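Local structure of endoglucanase (Clostridium thermocellum, 2E4T) at residues Y51-N56 / T85-V90; T105-Q110 / K179-D184; T420-E425 / A434-V439. The protein probably hydrolyses internal beta-1,4-glucosidic linkages of cellulose and xyloglucan, this chain being the glycoside hydrolase family 44 part of a larger multidomain enzyme. One frame throughout, in Å; residues are numbered along the deposited sequence.

Contact 1 of 3, residues Y51-N56 / T85-V90; sequences YNWENN and TPASVV. With CA (calcium ion), chain C.
Asn56 reaches across to Thr85 and Val89 with CB, OD1 and ND2. Its CB packs against Val89 CG2 at 3.9 Å. CG lies anti to the carbonyl carbon (chi1 -57°), which carries the amide toward the turn at 85-88 and puts Asn56 CG 3.4 Å from Ser88 OG, without a bond. At the tip, OD1 is gripped by two donors. Val89 N sends it an almost straight bond (Asn56 OD1 to Val89 N 3.2 Å, 177° at the hydrogen) but approaches from well above the carbonyl plane; Tyr51 OH gives it the shorter bond, 2.7 Å to Asn56 OD1. On the other branch, ND2 donates to Thr85 O at 2.9 Å, with the acceptor within 1° of the amide plane, and also to Trp83 O. Partners at both ends thus fix the rotation of the amide. Thr85 O in turn receives Asn56 ND2 and Ser88 N from opposite faces of its plane, the second bond closing a type II beta turn.

That turn leads through Ala87, the N-cap, into helix 88-99, a helix in the beta-alpha-beta crossover between adjacent parallel barrel strands 40-43 and 104-109; the same connection holds helix 71-75 and the loop 51-56. Ala87 N donates to Trp53 O (2.8 Å), locking loop to turn. The Tyr51 ring runs tip to tip with Val89, CE1 lying 3.6 Å from Val89 CB, while Val90 CG2 meets CE2. Trp53 places its CZ3 3.8 Å from Pro86 CB and the ring edge near Ala87 CB; the indole also stacks with Phe161. Glu54 CB points away from the turn; the chain, extended beyond CG, binds calcium through both carboxylate oxygens, with two waters, Asp150, Asp153 and Tyr155.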
loop_
_atom_site.group_PDB
_atom_site.type_symbol
_atom_site.label_atom_id
_atom_site.label_comp_id
_atom_site.label_asym_id
_atom_site.label_seq_id
_atom_site.Cartn_x
_atom_site.Cartn_y
_atom_site.Cartn_z
ATOM N N TYR A 51 -1.880 -8.697 -18.281
ATOM C CA TYR A 51 -1.076 -7.789 -19.084
ATOM C C TYR A 51 0.077 -8.531 -19.763
ATOM O O TYR A 51 0.836 -9.245 -19.107
ATOM C CB TYR A 51 -0.499 -6.687 -18.162
ATOM C CG TYR A 51 0.536 -5.812 -18.857
ATOM C CD1 TYR A 51 0.162 -4.900 -19.852
ATOM C CD2 TYR A 51 1.889 -5.947 -18.550
ATOM C CE1 TYR A 51 1.105 -4.125 -20.493
ATOM C CE2 TYR A 51 2.851 -5.178 -19.208
ATOM C CZ TYR A 51 2.461 -4.292 -20.197
ATOM O OH TYR A 51 3.443 -3.573 -20.852
ATOM N N ASN A 52 0.200 -8.323 -21.088
ATOM C CA ASN A 52 1.241 -8.946 -21.890
ATOM C C ASN A 52 2.281 -7.890 -22.235
ATOM O O ASN A 52 2.022 -7.001 -23.043
ATOM C CB ASN A 52 0.607 -9.512 -23.156
ATOM C CG ASN A 52 1.589 -10.228 -24.045
ATOM O OD1 ASN A 52 2.804 -10.028 -23.949
ATOM N ND2 ASN A 52 1.052 -11.083 -24.927
ATOM N N TRP A 53 3.492 -7.982 -21.644
ATOM C CA TRP A 53 4.478 -6.941 -21.868
ATOM C C TRP A 53 4.932 -6.873 -23.345
ATOM O O TRP A 53 5.476 -5.852 -23.779
ATOM C CB TRP A 53 5.709 -7.154 -20.960
ATOM C CG TRP A 53 6.641 -8.236 -21.406
ATOM C CD1 TRP A 53 6.503 -9.580 -21.233
ATOM C CD2 TRP A 53 7.908 -8.038 -22.073
ATOM N NE1 TRP A 53 7.601 -10.253 -21.757
ATOM C CE2 TRP A 53 8.460 -9.326 -22.265
ATOM C CE3 TRP A 53 8.628 -6.911 -22.483
ATOM C CZ2 TRP A 53 9.737 -9.500 -22.838
ATOM C CZ3 TRP A 53 9.878 -7.084 -23.051
ATOM C CH2 TRP A 53 10.418 -8.363 -23.215
ATOM N N GLU A 54 4.752 -7.971 -24.089
ATOM C CA GLU A 54 5.263 -7.965 -25.463
ATOM C C GLU A 54 4.484 -7.039 -26.370
ATOM O O GLU A 54 5.045 -6.485 -27.311
ATOM C CB GLU A 54 5.245 -9.379 -26.050
ATOM C CG GLU A 54 6.052 -10.386 -25.242
ATOM C CD GLU A 54 6.119 -11.763 -25.916
ATOM O OE1 GLU A 54 5.295 -12.035 -26.852
ATOM O OE2 GLU A 54 6.981 -12.591 -25.522
ATOM N N ASN A 55 3.166 -6.918 -26.111
ATOM C CA ASN A 55 2.265 -6.140 -27.006
ATOM C C ASN A 55 1.371 -5.181 -26.267
ATOM O O ASN A 55 0.617 -4.443 -26.915
ATOM C CB ASN A 55 1.491 -7.086 -27.909
ATOM C CG ASN A 55 0.680 -8.049 -27.114
ATOM O OD1 ASN A 55 0.282 -7.789 -25.966
ATOM N ND2 ASN A 55 0.407 -9.209 -27.718
ATOM N N ASN A 56 1.427 -5.134 -24.924
ATOM C CA ASN A 56 0.679 -4.190 -24.082
ATOM C C ASN A 56 -0.823 -4.465 -23.970
ATOM O O ASN A 56 -1.505 -3.653 -23.321
ATOM C CB ASN A 56 0.947 -2.736 -24.449
ATOM C CG ASN A 56 2.411 -2.428 -24.353
ATOM O OD1 ASN A 56 2.993 -2.413 -23.245
ATOM N ND2 ASN A 56 3.042 -2.201 -25.490
ATOM N N THR A 85 5.557 -0.855 -28.801
ATOM C CA THR A 85 6.871 -1.027 -28.213
ATOM C C THR A 85 6.745 -1.874 -26.963
ATOM O O THR A 85 5.850 -1.597 -26.104
ATOM C CB THR A 85 7.491 0.306 -27.867
ATOM O OG1 THR A 85 7.534 1.088 -29.046
ATOM C CG2 THR A 85 8.873 0.217 -27.250
ATOM N N PRO A 86 7.547 -2.933 -26.811
ATOM C CA PRO A 86 7.448 -3.783 -25.620
ATOM C C PRO A 86 7.468 -2.947 -24.341
ATOM O O PRO A 86 8.260 -2.005 -24.194
ATOM C CB PRO A 86 8.649 -4.726 -25.705
ATOM C CG PRO A 86 8.871 -4.823 -27.235
ATOM C CD PRO A 86 8.615 -3.390 -27.731
ATOM N N ALA A 87 6.605 -3.365 -23.413
ATOM C CA ALA A 87 6.563 -2.792 -22.070
ATOM C C ALA A 87 6.249 -1.318 -22.040
ATOM O O ALA A 87 6.424 -0.709 -20.967
ATOM C CB ALA A 87 7.864 -3.095 -21.286
ATOM N N SER A 88 5.713 -0.716 -23.114
ATOM C CA SER A 88 5.475 0.740 -23.073
ATOM C C SER A 88 4.479 1.127 -21.993
ATOM O O SER A 88 4.570 2.262 -21.455
ATOM C CB SER A 88 5.067 1.272 -24.431
ATOM O OG SER A 88 3.833 0.677 -24.799
ATOM N N VAL A 89 3.520 0.278 -21.636
ATOM C CA VAL A 89 2.647 0.614 -20.493
ATOM C C VAL A 89 3.517 0.827 -19.242
ATOM O O VAL A 89 3.295 1.783 -18.476
ATOM C CB VAL A 89 1.615 -0.517 -20.285
ATOM C CG1 VAL A 89 0.982 -0.450 -18.907
ATOM C CG2 VAL A 89 0.569 -0.436 -21.360
ATOM N N VAL A 90 4.439 -0.093 -18.990
ATOM C CA VAL A 90 5.252 -0.077 -17.766
ATOM C C VAL A 90 6.336 0.991 -17.829
ATOM O O VAL A 90 6.614 1.658 -16.810
ATOM C CB VAL A 90 5.780 -1.486 -17.475
ATOM C CG1 VAL A 90 6.828 -1.466 -16.391
ATOM C CG2 VAL A 90 4.600 -2.383 -17.085
HETATM CA CA CA C . 6.281 -14.346 -27.077
HETATM O O HOH W 1 8.514 -15.101 -26.759
HETATM O O HOH W 2 4.017 -14.562 -27.813
#

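Contact 2 of 3, residues T105-Q110 / K179-D184; sequences TLITLQ and KGYSID
Tyr181 and Leu109 cross obliquely on one face of a parallel strand pair, Leu109 CD1 resting 3.7 Å from Tyr181 CB and CG lying near CD1 of the ring. Leu109 holds its CG beside the backbone N (chi1 -59°), which tips the isobutyl group toward the neighbouring strand. Ile107 joins them through its CB, 3.9 Å from Tyr181 CD1, although the rest of its chain leads off the other way.

The opposite face, bearing Leu106, Thr108 and Ser182, is packed differently. Leu106 turns CD1 over the backbone of Gly180, 3.5 Å from Gly180 C, on the face where glycine has no side chain to meet it. Thr108 straddles its partners: OG1 faces Ser182 CB while donating to Phe43 O of strand 40-43, and CG2 touches Asp184 O at 3.5 Å.

Parallel register is established by Ile107 N to Gly180 O (2.9 Å), Ser182 N to Ile107 O (3.0 Å) and Leu109 N to Ser182 O (2.9 Å), with axes inclined by 32°. Past Ser182 the second strand bends through an inverse gamma turn centred on Ile183, and Asp184 N makes a weak bond to Leu109 O. The Asp184 carboxylate is held by Thr49, Trp190 and the backbone N of Ala111 and Ala112.

Both strands belong to the eight-stranded parallel TIM barrel, between 40-43 on one side and 226-232 on the other; the Leu109 and Tyr181 face packs on helices 158-169 and 204-221, whereas Leu106 meets Phe228 of the adjoining strand.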
loop_
_atom_site.group_PDB
_atom_site.type_symbol
_atom_site.label_atom_id
_atom_site.label_comp_id
_atom_site.label_asym_id
_atom_site.label_seq_id
_atom_site.Cartn_x
_atom_site.Cartn_y
_atom_site.Cartn_z
ATOM N N THR A 105 9.168 2.333 -7.450
ATOM C CA THR A 105 8.185 1.812 -8.367
ATOM C C THR A 105 8.075 0.311 -8.143
ATOM O O THR A 105 9.094 -0.401 -8.095
ATOM C CB THR A 105 8.595 2.095 -9.811
ATOM O OG1 THR A 105 8.625 3.521 -9.991
ATOM C CG2 THR A 105 7.593 1.497 -10.802
ATOM N N LEU A 106 6.826 -0.153 -7.977
ATOM C CA LEU A 106 6.481 -1.557 -7.781
ATOM C C LEU A 106 5.670 -2.017 -8.999
ATOM O O LEU A 106 4.611 -1.461 -9.283
ATOM C CB LEU A 106 5.625 -1.674 -6.507
ATOM C CG LEU A 106 4.997 -3.039 -6.241
ATOM C CD1 LEU A 106 6.066 -4.120 -6.111
ATOM C CD2 LEU A 106 4.167 -2.987 -4.963
ATOM N N ILE A 107 6.248 -2.980 -9.755
ATOM C CA ILE A 107 5.611 -3.465 -10.977
ATOM C C ILE A 107 5.077 -4.882 -10.759
ATOM O O ILE A 107 5.824 -5.789 -10.388
ATOM C CB ILE A 107 6.634 -3.450 -12.149
ATOM C CG1 ILE A 107 7.100 -2.030 -12.451
ATOM C CG2 ILE A 107 6.063 -4.147 -13.391
ATOM C CD1 ILE A 107 6.013 -1.013 -12.753
ATOM N N THR A 108 3.797 -5.061 -11.081
ATOM C CA THR A 108 3.216 -6.416 -11.007
ATOM C C THR A 108 3.645 -7.240 -12.204
ATOM O O THR A 108 3.533 -6.810 -13.379
ATOM C CB THR A 108 1.714 -6.320 -10.930
ATOM O OG1 THR A 108 1.357 -5.635 -9.693
ATOM C CG2 THR A 108 1.059 -7.702 -10.895
ATOM N N LEU A 109 4.110 -8.452 -11.895
ATOM C CA LEU A 109 4.394 -9.494 -12.873
ATOM C C LEU A 109 3.237 -10.514 -12.850
ATOM O O LEU A 109 2.446 -10.594 -11.919
ATOM C CB LEU A 109 5.734 -10.180 -12.566
ATOM C CG LEU A 109 6.934 -9.218 -12.552
ATOM C CD1 LEU A 109 8.189 -10.018 -12.156
ATOM C CD2 LEU A 109 7.114 -8.533 -13.901
ATOM N N GLN A 110 3.187 -11.314 -13.943
ATOM C CA GLN A 110 2.013 -12.112 -14.247
ATOM C C GLN A 110 2.251 -13.586 -13.868
ATOM O O GLN A 110 3.171 -14.235 -14.381
ATOM C CB GLN A 110 1.741 -11.983 -15.760
ATOM C CG GLN A 110 1.270 -10.581 -16.143
ATOM C CD GLN A 110 2.290 -9.472 -15.923
ATOM O OE1 GLN A 110 3.451 -9.572 -16.377
ATOM N NE2 GLN A 110 1.864 -8.401 -15.234
ATOM N N LYS A 179 12.408 -0.924 -8.216
ATOM C CA LYS A 179 12.852 -1.548 -6.979
ATOM C C LYS A 179 12.133 -2.820 -6.613
ATOM O O LYS A 179 12.721 -3.679 -5.935
ATOM C CB LYS A 179 12.814 -0.551 -5.806
ATOM C CG LYS A 179 13.898 0.473 -5.826
ATOM C CD LYS A 179 13.749 1.438 -4.587
ATOM C CE LYS A 179 14.882 2.395 -4.359
ATOM N NZ LYS A 179 14.940 3.425 -5.411
ATOM N N GLY A 180 10.859 -2.957 -7.022
ATOM C CA GLY A 180 10.084 -4.091 -6.580
ATOM C C GLY A 180 9.194 -4.657 -7.656
ATOM O O GLY A 180 8.760 -3.942 -8.564
ATOM N N TYR A 181 8.926 -5.973 -7.509
ATOM C CA TYR A 181 7.995 -6.670 -8.364
ATOM C C TYR A 181 7.036 -7.439 -7.500
ATOM O O TYR A 181 7.405 -8.046 -6.485
ATOM C CB TYR A 181 8.728 -7.658 -9.299
ATOM C CG TYR A 181 9.657 -6.953 -10.265
ATOM C CD1 TYR A 181 9.165 -6.347 -11.411
ATOM C CD2 TYR A 181 11.016 -6.823 -9.972
ATOM C CE1 TYR A 181 10.017 -5.650 -12.292
ATOM C CE2 TYR A 181 11.858 -6.116 -10.808
ATOM C CZ TYR A 181 11.362 -5.505 -11.966
ATOM O OH TYR A 181 12.154 -4.801 -12.838
ATOM N N SER A 182 5.753 -7.462 -7.939
ATOM C CA SER A 182 4.719 -8.225 -7.248
ATOM C C SER A 182 4.410 -9.520 -7.985
ATOM O O SER A 182 4.391 -9.554 -9.232
ATOM C CB SER A 182 3.438 -7.368 -7.188
ATOM O OG SER A 182 2.332 -8.006 -6.584
ATOM N N ILE A 183 4.122 -10.557 -7.191
ATOM C CA ILE A 183 3.665 -11.844 -7.730
ATOM C C ILE A 183 2.133 -11.694 -8.042
ATOM O O ILE A 183 1.268 -12.091 -7.275
ATOM C CB ILE A 183 3.945 -12.978 -6.766
ATOM C CG1 ILE A 183 5.433 -13.033 -6.394
ATOM C CG2 ILE A 183 3.583 -14.313 -7.445
ATOM C CD1 ILE A 183 5.774 -13.806 -5.206
ATOM N N ASP A 184 1.856 -11.053 -9.176
ATOM C CA ASP A 184 0.454 -10.912 -9.613
ATOM C C ASP A 184 -0.359 -10.118 -8.571
ATOM O O ASP A 184 0.189 -9.221 -7.893
ATOM C CB ASP A 184 -0.117 -12.293 -10.004
ATOM C CG ASP A 184 -1.179 -12.269 -11.073
ATOM O OD1 ASP A 184 -2.301 -11.790 -10.767
ATOM O OD2 ASP A 184 -0.898 -12.740 -12.212
HETATM O O HOH W 3 11.971 2.209 -8.176
#

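Contact 3 of 3, residues T420-E425 / A434-V439; sequences TSVKCE and AYASIV
Thr420 and Ile438 form a hydrogen-bonded antiparallel pair: Thr420 N to Ile438 O is 3.0 Å and Ile438 N to Thr420 O 2.8 Å. Two residues on, Val422 N still reaches Ala436 O at 3.1 Å. The strand axes run at 131°, far from strict antiparallel alignment, and water takes over as they diverge. One water accepts from Ala436 N and lies close to Val422 O; another sits 2.8 Å from both Cys424 O and Ala434 O, spanning the gap between carbonyls that cannot bond each other.

Apolar contacts run along the same pair and, through Cys424, past the last direct backbone bond. Ala436 CB is flanked by Val422 CG2 and Cys424 CB, each 3.7 Å away. Cys424 SG, anti to the backbone N (chi1 176°), extends to Ala434 CB at 3.7 Å. Val422 and Ile438 cross at about a right angle, CG1 against CG1.

This is a twisted beta hairpin within the nine-stranded mixed sheet, away from the barrel's parallel strands. Strand 420-426 has 8-22 on its far side, with Cys424 on Ile14, and strand 432-439 has 442-452, where Ile438 meets Leu446.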
loop_
_atom_site.group_PDB
_atom_site.type_symbol
_atom_site.label_atom_id
_atom_site.label_comp_id
_atom_site.label_asym_id
_atom_site.label_seq_id
_atom_site.Cartn_x
_atom_site.Cartn_y
_atom_site.Cartn_z
ATOM N N THR A 420 12.415 9.653 11.265
ATOM C CA THR A 420 12.664 8.835 12.448
ATOM C C THR A 420 11.523 9.090 13.435
ATOM O O THR A 420 11.363 10.217 13.947
ATOM C CB THR A 420 14.015 9.204 13.073
ATOM O OG1 THR A 420 15.027 8.874 12.129
ATOM C CG2 THR A 420 14.256 8.421 14.376
ATOM N N SER A 421 10.709 8.049 13.670
ATOM C CA SER A 421 9.652 8.119 14.652
ATOM C C SER A 421 10.213 8.233 16.060
ATOM O O SER A 421 11.242 7.574 16.364
ATOM C CB SER A 421 8.861 6.806 14.534
ATOM O OG SER A 421 7.843 6.695 15.529
ATOM N N VAL A 422 9.581 9.038 16.927
ATOM C CA VAL A 422 9.964 9.138 18.312
ATOM C C VAL A 422 8.723 8.970 19.187
ATOM O O VAL A 422 7.550 9.164 18.727
ATOM C CB VAL A 422 10.710 10.434 18.672
ATOM C CG1 VAL A 422 11.901 10.598 17.771
ATOM C CG2 VAL A 422 9.800 11.655 18.603
ATOM N N LYS A 423 8.946 8.685 20.476
ATOM C CA LYS A 423 7.841 8.420 21.379
ATOM C C LYS A 423 6.908 9.641 21.513
ATOM O O LYS A 423 7.361 10.758 21.814
ATOM C CB LYS A 423 8.414 8.064 22.777
ATOM C CG LYS A 423 7.340 7.686 23.785
ATOM C CD LYS A 423 8.009 7.203 25.100
ATOM C CE LYS A 423 6.949 6.672 26.097
ATOM N NZ LYS A 423 6.205 5.481 25.519
ATOM N N CYS A 424 5.594 9.381 21.364
ATOM C CA CYS A 424 4.607 10.464 21.393
ATOM C C CYS A 424 3.289 9.818 21.838
ATOM O O CYS A 424 2.710 9.028 21.085
ATOM C CB CYS A 424 4.457 11.089 20.008
ATOM S SG CYS A 424 3.197 12.349 19.886
ATOM N N GLU A 425 2.860 10.118 23.059
ATOM C CA GLU A 425 1.702 9.482 23.672
ATOM C C GLU A 425 0.602 10.504 23.869
ATOM O O GLU A 425 0.890 11.613 24.291
ATOM C CB GLU A 425 2.097 8.837 25.004
ATOM C CG GLU A 425 3.291 7.859 24.941
ATOM C CD GLU A 425 3.094 6.684 24.045
ATOM O OE1 GLU A 425 1.942 6.300 23.745
ATOM O OE2 GLU A 425 4.121 6.086 23.617
ATOM N N ALA A 434 -1.657 11.429 17.686
ATOM C CA ALA A 434 -0.499 12.274 17.547
ATOM C C ALA A 434 0.688 11.393 17.216
ATOM O O ALA A 434 0.894 10.351 17.837
ATOM C CB ALA A 434 -0.237 13.114 18.837
ATOM N N TYR A 435 1.473 11.859 16.230
ATOM C CA TYR A 435 2.684 11.172 15.806
ATOM C C TYR A 435 3.815 12.168 15.767
ATOM O O TYR A 435 3.629 13.297 15.307
ATOM C CB TYR A 435 2.503 10.566 14.368
ATOM C CG TYR A 435 1.303 9.676 14.315
ATOM C CD1 TYR A 435 1.371 8.360 14.799
ATOM C CD2 TYR A 435 0.039 10.138 13.889
ATOM C CE1 TYR A 435 0.263 7.550 14.847
ATOM C CE2 TYR A 435 -1.085 9.347 13.950
ATOM C CZ TYR A 435 -0.981 8.065 14.460
ATOM O OH TYR A 435 -2.081 7.226 14.597
ATOM N N ALA A 436 5.017 11.759 16.204
ATOM C CA ALA A 436 6.138 12.678 16.240
ATOM C C ALA A 436 7.355 12.032 15.535
ATOM O O ALA A 436 7.508 10.805 15.543
ATOM C CB ALA A 436 6.523 13.049 17.675
ATOM N N SER A 437 8.169 12.916 14.953
ATOM C CA SER A 437 9.355 12.425 14.278
ATOM C C SER A 437 10.422 13.523 14.269
ATOM O O SER A 437 10.177 14.721 14.444
ATOM C CB SER A 437 9.042 12.045 12.823
ATOM O OG SER A 437 8.555 13.186 12.113
ATOM N N ILE A 438 11.643 13.034 14.023
ATOM C CA ILE A 438 12.825 13.883 13.811
ATOM C C ILE A 438 13.454 13.459 12.478
ATOM O O ILE A 438 12.992 12.546 11.798
ATOM C CB ILE A 438 13.804 13.783 15.004
ATOM C CG1 ILE A 438 14.377 12.368 15.125
ATOM C CG2 ILE A 438 13.103 14.276 16.264
ATOM C CD1 ILE A 438 15.415 12.221 16.260
ATOM N N VAL A 439 14.562 14.131 12.108
ATOM C CA VAL A 439 15.250 13.871 10.865
ATOM C C VAL A 439 16.549 13.139 11.187
ATOM O O VAL A 439 17.436 13.700 11.855
ATOM C CB VAL A 439 15.520 15.145 10.097
ATOM C CG1 VAL A 439 16.257 14.854 8.776
ATOM C CG2 VAL A 439 14.202 15.907 9.854
HETATM O O HOH W 4 5.803 8.072 14.633
HETATM O O HOH W 5 5.235 9.006 17.172
HETATM O O HOH W 6 2.768 8.352 18.419
#

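Overall arrangement
Contacts 1 and 2 belong to the same barrel domain and touch: Val90 CG1 packs on Ile107 CD1, and helix 88-99 of contact 1 leads along the chain into strand 104-109 of contact 2. The centre of contact 2 is nearest the chain centre, about 13 Å, against about 24 and 21 Å for contacts 1 and 3; residues touching in all three are largely buried. Contact 3 stands on the opposite side of the centre, about 17 Å from contact 2 between nearest atoms, in the other sheet. Chemistry follows place: Asn56 amide bonds with one backbone bond, beside a calcium site, secure the loop of contact 1, a backbone ladder the barrel strands, and backbone bonds supplemented by water the hairpin.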